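Local coordinates for protein type II secretion ATPase XpsE (PDB 2D28) that is the N-terminal domain of a type II secretion ATPase, a GspE-family protein of the bacterial secretion machinery, at residues H54-T57 and C58-L62; P65-D68 and A69-G73; V134-R137 and S138-D141; D141-I144 and E145-Y148. The protein carries 1 engineered substitution. All coordinates share one frame; numbering follows the deposited sequence.

Overall arrangement
The four contacts are all local, and together they trace how helix 51-62, the loop after it and helix 137-147 meet beside a three-stranded mixed sheet. Contact 1 is a buried turn of helix 51-62 with a polar, hydrated outer edge. Contact 2 is a surface turn, held by a salt bridge and hydrogen bonds between Gln71 and Asp68. Contact 3, partly buried, is the start of helix 137-147, and contact 4, also partly buried, is its end; they share Asp141. Contact 2 reaches both: its backbone runs beside Val134 of contact 3, and Gly73 meets Arg146 and Trp147 of contact 4. Leu66 and Leu136 each touch contact 1. Contacts 1 and 4 do not meet.

Contact 1. Residues H54-T57 and C58-L62; sequences HAET and CAEVL
Glu56 and Glu60 meet through a shared water on the outer side of helix 51-62, one turn apart. The water donates to Glu56 OE2 at 2.7 Å and to Glu60 OE2, also at 2.7 Å. The two carboxylates are turned 64° against each other, and OE2 of Glu56 is 4.4 Å from OE2 of Glu60. Glu56 bends at chi2 (91°), so its CG is the part nearest the Glu60 carboxylate, and the water spans the gap between the two OE2 atoms. Glu60 runs out extended, and its CG rests on the carbonyl O of Glu56. Its OE2 also forms a salt bridge with Arg19.

The backbone bonds are those of a regular alpha helix, each joining residues four apart. Cys58 N to His54 O, at 3.0 Å, is nearly straight at the hydrogen, 174°. Ala59, Glu60 and Val61 repeat the pattern on Ala55, Glu56 and Thr57.

Apolar contact within the turn is slight: Thr57 CG2 comes no closer than 4.4 Å to Val61 CG2. Thr57 OG1 bonds to Asp53 O and to Arg19. The Thr57 side chain also packs on Ile10, Ala13 and Leu14 of helix 6-16.

On the buried side, the Cys58 sulfur lies at the edge of the His54 ring, near its plane. The modelled separation is too short to carry weight. The NE2 of His54 bonds to Asp112.

The chemistry is divided by side. The water and Arg19 probably ease the repulsion between the two glutamates, while His54 and Thr57 tie the helix to other parts of the chain.

Contact 2. Residues P65-D68 and A69-G73; sequences PLVD and ARQLG
Gln71 reaches back along the chain and lays its amide oxygen against Val67, with OE1 3.6 Å from Val67 CG1. Residues 68-71 form a type I beta turn, part of a short 3-10 segment, on the surface of the MshEN domain. The same OE1 accepts the backbone N-H of Asp68 at 2.8 Å, the donor standing 31° out of the carbonyl plane. In return, Gln71 N bonds to Asp68 O at 2.9 Å. Asp68 and Gln71 therefore hold each other by two bonds, one from each backbone nitrogen. A chain extended beyond CG gives Gln71 the length to reach Val67 and Asp68.

The charged half of the turn lies between Asp68 and Arg70. Asp68 holds CG between its backbone N and carbonyl carbon (chi1 63°), and this swings the carboxylate over the residues that follow. Arg70 grips it side-on with NE and NH2, one nitrogen to each oxygen. The two flat groups are not coplanar; their planes lie 43° apart. A weak bond from Arg70 N also goes to OD1, so that oxygen has two donors from one residue.

Leu72 forms the apolar side. Its CD1 lies 3.9 Å from Val67 CG1, the two side chains crossing at about a right angle. Leu72 also touches Leu143 and Trp147 of helix 137-147, and the Val67 carbonyl accepts a bond from Trp109, so the turn is fastened to the domain on this side.

At the salt bridge, Arg70 NE meets Asp68 OD1 at 2.8 Å from above the carboxylate plane. Arg70 NH2 meets Asp68 OD2 at 2.9 Å on the syn side.

Contact 3. Residues V134-R137 and S138-D141; sequences VGLR and SEID
Leu136 lies alongside Glu139, both side chains pointing the same way, at the N-terminus of helix 137-147. Leu136 takes the N-cap position between strand 130-134 and the helix, in the MshEN domain. Its CD2 methyl is 3.5 Å from Glu139 OE2, and its CB rests against the flat end of the glutamate.

The tight part lies on the inner side. The Ile140 CG1 branch runs back over the first turn (chi1 -65°). CG1 comes to 3.4 Å from Leu136 O, and its CD1 methyl then reaches Gly135 O at 3.7 Å. Ile140 N also bonds to Leu136 O, so the carbonyl is covered by the side chain of the residue that donates to it. Trp109 of strand 105-110 packs on Ile140.

The other side is looser and hydrated. A water accepts the Leu136 N-H at 3.0 Å and lies in hydrogen-bonding reach of Glu139 OE1, to which it probably donates, linking the residue at the cap to the first turn. Glu139 OE1 also takes a weak bond from Ala69 N.

Arg137 and Asp141 run side by side without pairing, NE and OD2 being 6.3 Å apart. Each finds its partner outside: Arg137 forms a salt bridge with Asp112, and Asp141 bonds to His95. The nearest approach of their side chains is Arg137 CG to Asp141 OD2, 4.1 Å.

Contact 4. Residues D141-I144 and E145-Y148; sequences DDLI and ERWY
The CD1 methyl of Leu143 touches one face of each of two flat groups, the Arg146 guanidinium and the Trp147 indole. It sits 3.3 Å above the guanidinium plane, displaced toward the rim. The same methyl makes a CH-pi contact with the five-membered ring of Trp147, 3.5 Å from the centroid and 16° off the normal. With chi1 at -178° the Leu143 side chain swings away from its own N and onto the following turn.

The backbone carbonyls of 141-144 are all satisfied in helical order. Asp141 O takes Glu145 N, Asp142 O takes Arg146 N, and Leu143 O takes Trp147 N at 2.8 Å. Ile144 O accepts Tyr148 N, also at 2.8 Å, but this bond is more bent, 131° at the hydrogen, where the chain leaves the helix.

The polar side-chain ends find partners beyond the helix. Trp147 NE1 and Arg146 NH2 both donate to Gly73 O. Glu145 forms a salt bridge with Lys92, and Asp141 OD1 bonds to His95.

Thus the last turns of helix 137-147 sit between the loop at Leu72 and Gly73, helix 88-94, which Ile144 and Tyr148 touch, and strand 96-102, on which Leu143 and Ile144 pack.

Contact 1. Residues H54-T57 and C58-L62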
loop_
_atom_site.group_PDB
_atom_site.type_symbol
_atom_site.label_atom_id
_atom_site.label_comp_id
_atom_site.label_asym_id
_atom_site.label_seq_id
_atom_site.Cartn_x
_atom_site.Cartn_y
_atom_site.Cartn_z
ATOM N N HIS A 54 7.852 -2.638 -5.878
ATOM C CA HIS A 54 7.130 -1.544 -5.219
ATOM C C HIS A 54 6.926 -1.860 -3.733
ATOM O O HIS A 54 7.406 -1.101 -2.832
ATOM C CB HIS A 54 5.816 -1.204 -5.922
ATOM C CG HIS A 54 5.029 -0.156 -5.184
ATOM N ND1 HIS A 54 5.517 0.463 -4.060
ATOM C CD2 HIS A 54 3.818 0.385 -5.387
ATOM C CE1 HIS A 54 4.625 1.326 -3.603
ATOM N NE2 HIS A 54 3.567 1.265 -4.362
ATOM N N ALA A 55 6.262 -2.970 -3.449
ATOM C CA ALA A 55 6.015 -3.434 -2.064
ATOM C C ALA A 55 7.311 -3.536 -1.266
ATOM O O ALA A 55 7.444 -3.027 -0.107
ATOM C CB ALA A 55 5.285 -4.808 -2.059
ATOM N N GLU A 56 8.288 -4.245 -1.841
ATOM C CA GLU A 56 9.572 -4.400 -1.185
ATOM C C GLU A 56 10.245 -3.145 -0.693
ATOM O O GLU A 56 10.721 -3.042 0.492
ATOM C CB GLU A 56 10.566 -5.077 -2.152
ATOM C CG GLU A 56 11.892 -5.433 -1.470
ATOM C CD GLU A 56 11.907 -6.835 -0.882
ATOM O OE1 GLU A 56 10.799 -7.466 -0.813
ATOM O OE2 GLU A 56 13.028 -7.304 -0.519
ATOM N N THR A 57 10.288 -2.175 -1.604
ATOM C CA THR A 57 10.946 -0.943 -1.353
ATOM C C THR A 57 10.184 -0.080 -0.337
ATOM O O THR A 57 10.806 0.560 0.497
ATOM C CB THR A 57 11.175 -0.223 -2.675
ATOM O OG1 THR A 57 11.861 -1.155 -3.526
ATOM C CG2 THR A 57 12.171 0.946 -2.449
ATOM N N CYS A 58 8.853 0.002 -0.486
ATOM C CA CYS A 58 8.010 0.658 0.506
ATOM C C CYS A 58 8.330 0.088 1.900
ATOM O O CYS A 58 8.564 0.824 2.849
ATOM C CB CYS A 58 6.538 0.421 0.172
ATOM S SG CYS A 58 5.957 1.411 -1.172
ATOM N N ALA A 59 8.430 -1.223 2.008
ATOM C CA ALA A 59 8.691 -1.852 3.283
ATOM C C ALA A 59 10.069 -1.532 3.837
ATOM O O ALA A 59 10.181 -1.217 5.012
ATOM C CB ALA A 59 8.518 -3.329 3.170
ATOM N N GLU A 60 11.095 -1.526 2.988
ATOM C CA GLU A 60 12.427 -1.147 3.414
ATOM C C GLU A 60 12.448 0.237 3.885
ATOM O O GLU A 60 13.104 0.514 4.842
ATOM C CB GLU A 60 13.492 -1.186 2.308
ATOM C CG GLU A 60 13.849 -2.546 1.806
ATOM C CD GLU A 60 14.627 -2.511 0.457
ATOM O OE1 GLU A 60 14.752 -1.468 -0.274
ATOM O OE2 GLU A 60 15.180 -3.553 0.154
ATOM N N VAL A 61 11.853 1.163 3.160
ATOM C CA VAL A 61 12.078 2.552 3.484
ATOM C C VAL A 61 11.349 2.901 4.741
ATOM O O VAL A 61 11.833 3.739 5.563
ATOM C CB VAL A 61 11.688 3.517 2.341
ATOM C CG1 VAL A 61 11.590 4.902 2.825
ATOM C CG2 VAL A 61 12.707 3.395 1.189
ATOM N N LEU A 62 10.193 2.277 4.926
ATOM C CA LEU A 62 9.323 2.653 6.037
ATOM C C LEU A 62 9.493 1.708 7.242
ATOM O O LEU A 62 8.915 1.954 8.295
ATOM C CB LEU A 62 7.862 2.749 5.584
ATOM C CG LEU A 62 7.489 3.912 4.668
ATOM C CD1 LEU A 62 6.058 3.663 4.150
ATOM C CD2 LEU A 62 7.596 5.291 5.360
HETATM O O HOH W 1 14.703 -5.992 1.158
#

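Contact 2. Residues P65-D68 and A69-G73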
loop_
_atom_site.group_PDB
_atom_site.type_symbol
_atom_site.label_atom_id
_atom_site.label_comp_id
_atom_site.label_asym_id
_atom_site.label_seq_id
_atom_site.Cartn_x
_atom_site.Cartn_y
_atom_site.Cartn_z
ATOM N N PRO A 65 6.495 -4.295 8.055
ATOM C CA PRO A 65 6.448 -5.704 7.674
ATOM C C PRO A 65 5.736 -5.912 6.342
ATOM O O PRO A 65 4.881 -5.154 5.947
ATOM C CB PRO A 65 5.658 -6.344 8.811
ATOM C CG PRO A 65 4.692 -5.231 9.216
ATOM C CD PRO A 65 5.560 -4.008 9.157
ATOM N N LEU A 66 6.100 -6.998 5.696
ATOM C CA LEU A 66 5.537 -7.448 4.449
ATOM C C LEU A 66 4.669 -8.684 4.750
ATOM O O LEU A 66 5.057 -9.532 5.549
ATOM C CB LEU A 66 6.631 -7.836 3.456
ATOM C CG LEU A 66 7.472 -6.720 2.879
ATOM C CD1 LEU A 66 8.828 -7.206 2.416
ATOM C CD2 LEU A 66 6.756 -6.077 1.748
ATOM N N VAL A 67 3.463 -8.723 4.158
ATOM C CA VAL A 67 2.507 -9.797 4.380
ATOM C C VAL A 67 2.060 -10.276 3.004
ATOM O O VAL A 67 1.903 -9.497 2.056
ATOM C CB VAL A 67 1.314 -9.362 5.252
ATOM C CG1 VAL A 67 0.081 -10.293 5.074
ATOM C CG2 VAL A 67 1.709 -9.230 6.684
ATOM N N ASP A 68 1.907 -11.586 2.879
ATOM C CA ASP A 68 1.494 -12.150 1.618
ATOM C C ASP A 68 0.257 -12.966 1.781
ATOM O O ASP A 68 -0.164 -13.245 2.897
ATOM C CB ASP A 68 2.612 -12.917 0.953
ATOM C CG ASP A 68 3.071 -14.110 1.746
ATOM O OD1 ASP A 68 2.312 -15.062 1.940
ATOM O OD2 ASP A 68 4.164 -14.128 2.263
ATOM N N ALA A 69 -0.264 -13.327 0.606
ATOM C CA ALA A 69 -1.526 -13.973 0.412
ATOM C C ALA A 69 -1.641 -15.367 1.055
ATOM O O ALA A 69 -2.750 -15.814 1.432
ATOM C CB ALA A 69 -1.790 -14.011 -1.143
ATOM N N ARG A 70 -0.504 -16.038 1.272
ATOM C CA ARG A 70 -0.502 -17.309 2.018
ATOM C C ARG A 70 -0.989 -17.059 3.403
ATOM O O ARG A 70 -1.484 -17.971 4.059
ATOM C CB ARG A 70 0.920 -17.907 2.165
ATOM C CG ARG A 70 1.647 -18.163 0.893
ATOM C CD ARG A 70 3.085 -18.558 1.055
ATOM N NE ARG A 70 3.814 -17.475 1.737
ATOM C CZ ARG A 70 4.965 -17.634 2.385
ATOM N NH1 ARG A 70 5.641 -18.786 2.336
ATOM N NH2 ARG A 70 5.501 -16.606 3.037
ATOM N N GLN A 71 -0.757 -15.848 3.926
ATOM C CA GLN A 71 -1.062 -15.578 5.352
ATOM C C GLN A 71 -2.537 -15.238 5.681
ATOM O O GLN A 71 -2.921 -15.149 6.862
ATOM C CB GLN A 71 -0.132 -14.558 5.948
ATOM C CG GLN A 71 1.384 -14.785 5.774
ATOM C CD GLN A 71 2.166 -13.533 6.179
ATOM O OE1 GLN A 71 2.691 -12.822 5.323
ATOM N NE2 GLN A 71 2.252 -13.282 7.488
ATOM N N LEU A 72 -3.365 -15.103 4.654
ATOM C CA LEU A 72 -4.764 -14.736 4.814
ATOM C C LEU A 72 -5.714 -15.906 4.456
ATOM O O LEU A 72 -5.594 -16.486 3.372
ATOM C CB LEU A 72 -4.988 -13.562 3.876
ATOM C CG LEU A 72 -4.248 -12.336 4.433
ATOM C CD1 LEU A 72 -3.179 -11.729 3.519
ATOM C CD2 LEU A 72 -5.298 -11.393 4.779
ATOM N N GLY A 73 -6.649 -16.241 5.346
ATOM C CA GLY A 73 -7.678 -17.256 5.091
ATOM C C GLY A 73 -8.756 -16.843 4.087
ATOM O O GLY A 73 -8.710 -15.755 3.546
#

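Contact 3. Residues V134-R137 and S138-D141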
loop_
_atom_site.group_PDB
_atom_site.type_symbol
_atom_site.label_atom_id
_atom_site.label_comp_id
_atom_site.label_asym_id
_atom_site.label_seq_id
_atom_site.Cartn_x
_atom_site.Cartn_y
_atom_site.Cartn_z
ATOM N N VAL A 134 2.604 -4.140 4.586
ATOM C CA VAL A 134 2.690 -3.875 3.152
ATOM C C VAL A 134 2.356 -5.194 2.396
ATOM O O VAL A 134 2.792 -6.314 2.760
ATOM C CB VAL A 134 4.090 -3.350 2.736
ATOM C CG1 VAL A 134 4.162 -2.978 1.232
ATOM C CG2 VAL A 134 4.584 -2.204 3.696
ATOM N N GLY A 135 1.565 -5.055 1.376
ATOM C CA GLY A 135 1.202 -6.159 0.485
ATOM C C GLY A 135 1.242 -5.726 -0.973
ATOM O O GLY A 135 1.183 -4.537 -1.338
ATOM N N LEU A 136 1.460 -6.714 -1.830
ATOM C CA LEU A 136 1.496 -6.515 -3.247
ATOM C C LEU A 136 0.013 -6.121 -3.648
ATOM O O LEU A 136 -1.006 -6.637 -3.104
ATOM C CB LEU A 136 1.965 -7.779 -4.009
ATOM C CG LEU A 136 3.480 -7.994 -4.233
ATOM C CD1 LEU A 136 4.191 -8.306 -2.919
ATOM C CD2 LEU A 136 3.610 -9.187 -5.223
ATOM N N ARG A 137 -0.032 -5.094 -4.460
ATOM C CA ARG A 137 -1.256 -4.453 -4.860
ATOM C C ARG A 137 -2.322 -5.472 -5.287
ATOM O O ARG A 137 -3.476 -5.402 -4.851
ATOM C CB ARG A 137 -0.976 -3.470 -5.990
ATOM C CG ARG A 137 -2.191 -2.494 -6.315
ATOM C CD ARG A 137 -1.873 -1.466 -7.430
ATOM N NE ARG A 137 -0.626 -0.815 -7.045
ATOM C CZ ARG A 137 -0.532 0.141 -6.140
ATOM N NH1 ARG A 137 0.662 0.506 -5.768
ATOM N NH2 ARG A 137 -1.624 0.745 -5.644
ATOM N N SER A 138 -1.962 -6.389 -6.174
ATOM C CA SER A 138 -2.969 -7.270 -6.749
ATOM C C SER A 138 -3.384 -8.294 -5.751
ATOM O O SER A 138 -4.503 -8.868 -5.840
ATOM C CB SER A 138 -2.378 -7.978 -7.988
ATOM O OG SER A 138 -2.205 -6.949 -8.963
ATOM N N GLU A 139 -2.480 -8.644 -4.825
ATOM C CA GLU A 139 -2.837 -9.580 -3.765
ATOM C C GLU A 139 -3.888 -8.998 -2.820
ATOM O O GLU A 139 -4.784 -9.706 -2.355
ATOM C CB GLU A 139 -1.601 -10.025 -2.976
ATOM C CG GLU A 139 -0.661 -10.837 -3.852
ATOM C CD GLU A 139 0.602 -11.307 -3.133
ATOM O OE1 GLU A 139 0.644 -11.295 -1.913
ATOM O OE2 GLU A 139 1.512 -11.699 -3.862
ATOM N N ILE A 140 -3.719 -7.732 -2.473
ATOM C CA ILE A 140 -4.715 -6.981 -1.698
ATOM C C ILE A 140 -6.038 -6.916 -2.475
ATOM O O ILE A 140 -7.111 -7.176 -1.905
ATOM C CB ILE A 140 -4.194 -5.561 -1.378
ATOM C CG1 ILE A 140 -2.991 -5.656 -0.464
ATOM C CG2 ILE A 140 -5.297 -4.709 -0.750
ATOM C CD1 ILE A 140 -2.326 -4.367 -0.155
ATOM N N ASP A 141 -5.973 -6.555 -3.756
ATOM C CA ASP A 141 -7.214 -6.482 -4.562
ATOM C C ASP A 141 -7.976 -7.803 -4.587
ATOM O O ASP A 141 -9.175 -7.821 -4.404
ATOM C CB ASP A 141 -6.879 -6.096 -5.973
ATOM C CG ASP A 141 -6.392 -4.692 -6.052
ATOM O OD1 ASP A 141 -6.555 -3.874 -5.099
ATOM O OD2 ASP A 141 -5.798 -4.338 -7.044
HETATM O O HOH W 2 1.910 -9.356 -0.511
#

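Contact 4. Residues D141-I144 and E145-Y148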
loop_
_atom_site.group_PDB
_atom_site.type_symbol
_atom_site.label_atom_id
_atom_site.label_comp_id
_atom_site.label_asym_id
_atom_site.label_seq_id
_atom_site.Cartn_x
_atom_site.Cartn_y
_atom_site.Cartn_z
ATOM N N ASP A 141 -5.973 -6.555 -3.756
ATOM C CA ASP A 141 -7.214 -6.482 -4.562
ATOM C C ASP A 141 -7.976 -7.803 -4.587
ATOM O O ASP A 141 -9.175 -7.821 -4.404
ATOM C CB ASP A 141 -6.879 -6.096 -5.973
ATOM C CG ASP A 141 -6.392 -4.692 -6.052
ATOM O OD1 ASP A 141 -6.555 -3.874 -5.099
ATOM O OD2 ASP A 141 -5.798 -4.338 -7.044
ATOM N N ASP A 142 -7.222 -8.892 -4.721
ATOM C CA ASP A 142 -7.768 -10.239 -4.779
ATOM C C ASP A 142 -8.455 -10.583 -3.475
ATOM O O ASP A 142 -9.589 -11.061 -3.452
ATOM C CB ASP A 142 -6.639 -11.244 -5.042
ATOM C CG ASP A 142 -6.204 -11.301 -6.491
ATOM O OD1 ASP A 142 -6.755 -10.641 -7.385
ATOM O OD2 ASP A 142 -5.244 -11.972 -6.816
ATOM N N LEU A 143 -7.817 -10.279 -2.347
ATOM C CA LEU A 143 -8.400 -10.548 -1.042
ATOM C C LEU A 143 -9.665 -9.711 -0.844
ATOM O O LEU A 143 -10.694 -10.218 -0.295
ATOM C CB LEU A 143 -7.444 -10.220 0.118
ATOM C CG LEU A 143 -8.020 -10.536 1.494
ATOM C CD1 LEU A 143 -7.882 -12.002 1.723
ATOM C CD2 LEU A 143 -7.321 -9.762 2.550
ATOM N N ILE A 144 -9.622 -8.428 -1.233
ATOM C CA ILE A 144 -10.806 -7.573 -1.051
ATOM C C ILE A 144 -11.996 -8.269 -1.747
ATOM O O ILE A 144 -13.038 -8.393 -1.114
ATOM C CB ILE A 144 -10.633 -6.179 -1.606
ATOM C CG1 ILE A 144 -9.608 -5.373 -0.761
ATOM C CG2 ILE A 144 -12.029 -5.428 -1.658
ATOM C CD1 ILE A 144 -8.992 -4.189 -1.495
ATOM N N GLU A 145 -11.821 -8.721 -2.978
ATOM C CA GLU A 145 -12.907 -9.322 -3.754
ATOM C C GLU A 145 -13.369 -10.674 -3.202
ATOM O O GLU A 145 -14.588 -10.977 -3.191
ATOM C CB GLU A 145 -12.505 -9.537 -5.211
ATOM C CG GLU A 145 -13.658 -9.950 -6.148
ATOM C CD GLU A 145 -14.864 -9.040 -5.965
ATOM O OE1 GLU A 145 -14.733 -7.826 -6.234
ATOM O OE2 GLU A 145 -15.932 -9.515 -5.487
ATOM N N ARG A 146 -12.406 -11.500 -2.816
ATOM C CA ARG A 146 -12.664 -12.792 -2.236
ATOM C C ARG A 146 -13.426 -12.664 -0.945
ATOM O O ARG A 146 -14.424 -13.357 -0.702
ATOM C CB ARG A 146 -11.323 -13.495 -2.019
ATOM C CG ARG A 146 -11.392 -14.745 -1.233
ATOM C CD ARG A 146 -10.178 -15.588 -1.496
ATOM N NE ARG A 146 -9.275 -15.565 -0.374
ATOM C CZ ARG A 146 -8.045 -15.062 -0.334
ATOM N NH1 ARG A 146 -7.473 -14.443 -1.391
ATOM N NH2 ARG A 146 -7.366 -15.208 0.814
ATOM N N TRP A 147 -12.998 -11.734 -0.114
ATOM C CA TRP A 147 -13.637 -11.558 1.145
ATOM C C TRP A 147 -14.971 -10.805 0.992
ATOM O O TRP A 147 -15.865 -11.014 1.837
ATOM C CB TRP A 147 -12.731 -10.829 2.122
ATOM C CG TRP A 147 -11.753 -11.683 2.796
ATOM C CD1 TRP A 147 -11.459 -13.016 2.530
ATOM C CD2 TRP A 147 -10.941 -11.307 3.895
ATOM N NE1 TRP A 147 -10.519 -13.466 3.418
ATOM C CE2 TRP A 147 -10.182 -12.434 4.267
ATOM C CE3 TRP A 147 -10.783 -10.117 4.628
ATOM C CZ2 TRP A 147 -9.269 -12.395 5.319
ATOM C CZ3 TRP A 147 -9.910 -10.081 5.667
ATOM C CH2 TRP A 147 -9.149 -11.213 6.015
ATOM N N TYR A 148 -15.096 -9.957 -0.048
ATOM C CA TYR A 148 -16.305 -9.106 -0.257
ATOM C C TYR A 148 -16.749 -9.062 -1.709
ATOM O O TYR A 148 -16.104 -9.627 -2.577
ATOM C CB TYR A 148 -16.126 -7.715 0.329
ATOM C CG TYR A 148 -15.463 -7.694 1.706
ATOM C CD1 TYR A 148 -16.108 -8.197 2.788
ATOM C CD2 TYR A 148 -14.191 -7.139 1.924
ATOM C CE1 TYR A 148 -15.512 -8.182 4.064
ATOM C CE2 TYR A 148 -13.583 -7.152 3.177
ATOM C CZ TYR A 148 -14.266 -7.663 4.247
ATOM O OH TYR A 148 -13.781 -7.719 5.541
#